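Local coordinates for protein adenosine 5'-monophosphoramidase (PDB 6IQ1) that probably hydrolyses adenosine 5'-monophosphoramidates to AMP and ammonia or an amine, working as a homodimer of the histidine triad nucleotide-binding (HINT) family, at residues 70-75 and 107-112; 50-55 and 92-97. One frame throughout, in Å; residues are numbered along the deposited sequence.

Contact 1. Residues 70-75 and 107-112; sequences KLTKVL and FHLIPK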
# COMPACT_ATOMS: atom_id res chain seq x y z
N LYS D 70 6.00 -11.79 3.66
CA LYS D 70 6.86 -12.91 3.32
C LYS D 70 7.88 -12.53 2.24
O LYS D 70 9.04 -12.95 2.29
CB LYS D 70 6.01 -14.12 2.91
CG LYS D 70 6.76 -15.45 3.04
CD LYS D 70 5.90 -16.59 2.58
CE LYS D 70 6.70 -17.89 2.45
NZ LYS D 70 5.83 -19.00 1.98
N LEU D 71 7.47 -11.69 1.27
CA LEU D 71 8.40 -11.26 0.23
C LEU D 71 9.53 -10.40 0.79
O LEU D 71 10.66 -10.46 0.27
CB LEU D 71 7.66 -10.51 -0.89
CG LEU D 71 6.81 -11.37 -1.82
CD1 LEU D 71 5.78 -10.51 -2.52
CD2 LEU D 71 7.69 -12.13 -2.81
N THR D 72 9.27 -9.59 1.82
CA THR D 72 10.37 -8.84 2.44
C THR D 72 11.39 -9.79 3.08
O THR D 72 12.56 -9.43 3.22
CB THR D 72 9.86 -7.83 3.49
OG1 THR D 72 9.23 -8.50 4.59
CG2 THR D 72 8.89 -6.82 2.88
N LYS D 73 10.98 -11.01 3.44
CA LYS D 73 11.97 -11.99 3.88
C LYS D 73 12.77 -12.54 2.70
O LYS D 73 14.00 -12.70 2.80
CB LYS D 73 11.30 -13.14 4.64
CG LYS D 73 10.77 -12.76 6.01
CD LYS D 73 10.06 -13.94 6.65
CE LYS D 73 9.00 -13.48 7.64
NZ LYS D 73 8.63 -14.57 8.57
N VAL D 74 12.10 -12.84 1.58
CA VAL D 74 12.80 -13.29 0.38
C VAL D 74 13.82 -12.25 -0.07
O VAL D 74 14.94 -12.59 -0.47
CB VAL D 74 11.81 -13.61 -0.75
CG1 VAL D 74 12.57 -14.16 -1.93
CG2 VAL D 74 10.72 -14.58 -0.27
N LEU D 75 13.44 -10.97 -0.02
CA LEU D 75 14.32 -9.90 -0.47
C LEU D 75 15.32 -9.45 0.60
O LEU D 75 16.11 -8.55 0.33
CB LEU D 75 13.49 -8.69 -0.91
CG LEU D 75 12.87 -8.61 -2.29
CD1 LEU D 75 11.97 -9.81 -2.60
CD2 LEU D 75 12.09 -7.34 -2.39
N PHE D 107 -0.22 -4.53 -6.10
CA PHE D 107 0.58 -3.86 -5.09
C PHE D 107 2.04 -3.88 -5.52
O PHE D 107 2.53 -4.88 -6.03
CB PHE D 107 0.39 -4.56 -3.74
CG PHE D 107 -0.92 -4.25 -3.08
CD1 PHE D 107 -2.07 -4.92 -3.44
CD2 PHE D 107 -1.01 -3.26 -2.10
CE1 PHE D 107 -3.29 -4.62 -2.83
CE2 PHE D 107 -2.21 -2.96 -1.49
CZ PHE D 107 -3.35 -3.63 -1.86
N HIS D 108 2.73 -2.77 -5.31
CA HIS D 108 4.17 -2.69 -5.56
C HIS D 108 4.93 -2.83 -4.24
O HIS D 108 4.65 -2.09 -3.28
CB HIS D 108 4.57 -1.37 -6.23
CG HIS D 108 3.86 -1.07 -7.51
ND1 HIS D 108 4.40 -1.35 -8.74
CD2 HIS D 108 2.66 -0.49 -7.74
CE1 HIS D 108 3.55 -0.97 -9.68
NE2 HIS D 108 2.49 -0.45 -9.10
N LEU D 109 5.88 -3.74 -4.20
CA LEU D 109 6.87 -3.81 -3.12
C LEU D 109 8.17 -3.26 -3.70
O LEU D 109 8.80 -3.92 -4.53
CB LEU D 109 7.06 -5.23 -2.60
CG LEU D 109 8.26 -5.36 -1.66
CD1 LEU D 109 8.13 -4.43 -0.46
CD2 LEU D 109 8.46 -6.78 -1.18
N ILE D 110 8.55 -2.05 -3.30
CA ILE D 110 9.65 -1.36 -3.96
C ILE D 110 10.78 -1.09 -2.98
O ILE D 110 10.63 -0.24 -2.09
CB ILE D 110 9.20 -0.04 -4.58
CG1 ILE D 110 7.88 -0.19 -5.33
CG2 ILE D 110 10.29 0.49 -5.49
CD1 ILE D 110 7.25 1.16 -5.69
N PRO D 111 11.92 -1.76 -3.11
CA PRO D 111 13.07 -1.45 -2.25
C PRO D 111 13.56 -0.02 -2.45
O PRO D 111 13.51 0.52 -3.56
CB PRO D 111 14.11 -2.49 -2.69
CG PRO D 111 13.24 -3.68 -3.12
CD PRO D 111 12.10 -3.03 -3.84
N LYS D 112 14.01 0.61 -1.37
CA LYS D 112 14.48 2.00 -1.43
C LYS D 112 15.94 2.04 -0.97
O LYS D 112 16.21 2.22 0.22
CB LYS D 112 13.60 2.94 -0.58
CG LYS D 112 13.97 4.41 -0.70
CD LYS D 112 13.48 4.99 -2.01
CE LYS D 112 13.85 6.45 -2.16
NZ LYS D 112 13.50 6.97 -3.52
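Leu71 meets the strand through the base of its side chain: its CB lies 3.8 Å from CD2 of Leu109, whose CG is anti to the backbone N (chi1 170°). The side chain of Leu71 also packs on Val42 and Ile44 of the neighbouring strand and on Leu22 and Ile23 further across the sheet. A leucine suits this place, since its branched apolar side chain can touch the helix-facing residues of several strands. Thr72 follows with its methyl, CG2 approaching Leu109 CD2 to 4.1 Å, the two side chains crossing at about a right angle. Its hydroxyl OG1 is turned to the helix backbone and hydrogen-bonds to Lys69 O, which satisfies the polar branch of a buried residue and leaves the methyl for apolar packing. This is the packing of helix 58-74 against one face of the antiparallel sheet of the HIT domain. On strand 107-112 Leu109 and Pro111 point toward the helix, whereas Ile110 between them points away, as a strand's two-residue repeat requires. Leu75, just past the last helical turn, closes the contact. Its backbone N still bonds to Leu71 O, and its CD2 reaches Leu109 CD2 tip to tip at 3.9 Å. To the same methyl the compact apolar ring of Pro111 offers CG, also at 3.9 Å, with the two side chains crossing roughly perpendicularly.

Contact 2. Residues 50-55 and 92-97; sequences GAKLHN and QNNGRI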
# COMPACT_ATOMS: atom_id res chain seq x y z
N GLY D 50 -10.25 -7.42 -10.14
CA GLY D 50 -10.92 -6.15 -9.89
C GLY D 50 -10.01 -5.01 -10.30
O GLY D 50 -8.79 -5.08 -10.19
N ALA D 51 -10.63 -3.94 -10.78
CA ALA D 51 -9.79 -2.85 -11.26
C ALA D 51 -9.23 -2.03 -10.11
O ALA D 51 -8.04 -1.70 -10.10
CB ALA D 51 -10.58 -1.96 -12.23
N LYS D 52 -10.05 -1.72 -9.11
CA LYS D 52 -9.63 -0.91 -7.98
C LYS D 52 -9.72 -1.70 -6.67
O LYS D 52 -10.33 -2.77 -6.61
CB LYS D 52 -10.48 0.37 -7.90
CG LYS D 52 -10.18 1.33 -9.00
CD LYS D 52 -11.10 2.54 -9.00
CE LYS D 52 -10.59 3.58 -9.99
NZ LYS D 52 -11.27 4.90 -9.83
N LEU D 53 -9.07 -1.16 -5.63
CA LEU D 53 -9.05 -1.83 -4.33
C LEU D 53 -10.46 -2.19 -3.85
O LEU D 53 -10.68 -3.27 -3.31
CB LEU D 53 -8.36 -0.94 -3.29
CG LEU D 53 -8.02 -1.69 -2.00
CD1 LEU D 53 -6.73 -2.47 -2.19
CD2 LEU D 53 -7.91 -0.76 -0.81
N HIS D 54 -11.43 -1.31 -4.07
CA HIS D 54 -12.77 -1.61 -3.58
C HIS D 54 -13.52 -2.65 -4.42
O HIS D 54 -14.64 -3.03 -4.05
CB HIS D 54 -13.58 -0.31 -3.49
CG HIS D 54 -13.74 0.40 -4.79
ND1 HIS D 54 -12.95 1.47 -5.16
CD2 HIS D 54 -14.60 0.21 -5.82
CE1 HIS D 54 -13.31 1.89 -6.35
NE2 HIS D 54 -14.32 1.15 -6.77
N ASN D 55 -12.94 -3.12 -5.53
CA ASN D 55 -13.54 -4.18 -6.33
C ASN D 55 -13.04 -5.57 -5.94
O ASN D 55 -13.33 -6.53 -6.65
CB ASN D 55 -13.26 -3.95 -7.83
CG ASN D 55 -13.66 -2.55 -8.29
OD1 ASN D 55 -12.81 -1.78 -8.72
ND2 ASN D 55 -14.94 -2.23 -8.20
N GLN D 92 -0.13 1.13 -3.94
CA GLN D 92 -1.25 0.62 -4.72
C GLN D 92 -2.00 1.81 -5.30
O GLN D 92 -2.32 2.75 -4.56
CB GLN D 92 -2.19 -0.24 -3.86
CG GLN D 92 -3.08 -1.16 -4.67
CD GLN D 92 -4.45 -0.58 -4.87
OE1 GLN D 92 -4.95 0.14 -4.01
NE2 GLN D 92 -5.08 -0.88 -6.01
N ASN D 93 -2.26 1.78 -6.61
CA ASN D 93 -2.78 2.93 -7.34
C ASN D 93 -4.14 2.63 -7.95
O ASN D 93 -4.36 1.54 -8.49
CB ASN D 93 -1.83 3.37 -8.45
CG ASN D 93 -0.39 3.57 -7.98
OD1 ASN D 93 -0.13 4.08 -6.88
ND2 ASN D 93 0.56 3.19 -8.83
N ASN D 94 -5.03 3.62 -7.89
CA ASN D 94 -6.42 3.46 -8.31
C ASN D 94 -6.79 4.59 -9.26
O ASN D 94 -6.99 5.74 -8.84
CB ASN D 94 -7.32 3.42 -7.08
CG ASN D 94 -7.00 2.23 -6.20
OD1 ASN D 94 -7.57 1.15 -6.37
ND2 ASN D 94 -6.04 2.39 -5.30
N GLY D 95 -6.87 4.26 -10.55
CA GLY D 95 -7.25 5.24 -11.54
C GLY D 95 -6.04 5.89 -12.20
O GLY D 95 -4.94 5.97 -11.62
N ARG D 96 -6.24 6.35 -13.44
CA ARG D 96 -5.15 6.90 -14.25
C ARG D 96 -4.43 8.04 -13.53
O ARG D 96 -3.20 8.07 -13.48
CB ARG D 96 -5.70 7.38 -15.59
CG ARG D 96 -6.18 6.26 -16.53
CD ARG D 96 -5.01 5.52 -17.20
NE ARG D 96 -5.50 4.34 -17.92
CZ ARG D 96 -5.89 3.21 -17.33
NH1 ARG D 96 -5.85 3.10 -16.00
NH2 ARG D 96 -6.33 2.20 -18.06
N ILE D 97 -5.20 8.98 -12.96
CA ILE D 97 -4.63 10.14 -12.30
C ILE D 97 -3.78 9.75 -11.10
O ILE D 97 -2.92 10.52 -10.67
CB ILE D 97 -5.76 11.11 -11.89
CG1 ILE D 97 -5.21 12.51 -11.61
CG2 ILE D 97 -6.50 10.64 -10.63
CD1 ILE D 97 -6.28 13.47 -11.14
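Asn94 OD1 accepts two hydrogen bonds, one from each segment. The backbone N of Leu53 reaches it at 2.9 Å, nearly straight (165° at the hydrogen) and tilted slightly from the carbonyl plane. Gln92 NE2 supplies the second, longer bond at 3.2 Å, from above that plane. In return Asn94 ND2 donates to Gln92 OE1 at 2.8 Å, so the two amides, two residues apart on one strand, hold each other by a reciprocal pair of bonds. Asparagine and glutamine suit these buried places because each amide can donate and accept at once. The bend of Gln92 at chi2 (-97°) swings CD aside, and OE1 comes within 3.6 Å of Leu53 CD1. Lys52 crosses Asn94 obliquely, CB 3.4 Å from OD1; its extended chain continues past Gly95, where CE lies 3.8 Å from N, and NZ bonds to Asn80 O and Thr82 O of the second subunit. Gly95 has a positive phi (96°), and at its backbone conformation a CB would be jammed against the carbonyl O of Asn94, which calls for glycine. Asn55 OD1 steadies the loop by accepting from Lys52 N at 2.8 Å, through an in-plane lone pair. Asn93, between the two amides, is a probable AMP-binding residue. With Gln92 and Asn94 it pairs antiparallel with a strand of the second subunit, giving the continuous sheet across the interface characteristic of HINT homodimers.

In the fold
From the N terminus, the chain passes the first strands of the sheet and enters loop 50-55, the first half of contact 2, then runs along helix 58-74, whose end begins contact 1. Strand 87-94 and the turn after it return to loop 50-55 and close contact 2, and strand 107-112 comes back to the helix end to close contact 1. The two closures therefore cross rather than nest. Contact 1 ties the helix to an inner strand, 107-112, and contact 2 ties the preceding loop to strand 87-94, outermost within this chain. Their centres are about 20 Å apart, yet they meet where Phe107 packs on Leu53 and Gln92. Both also touch the second subunit.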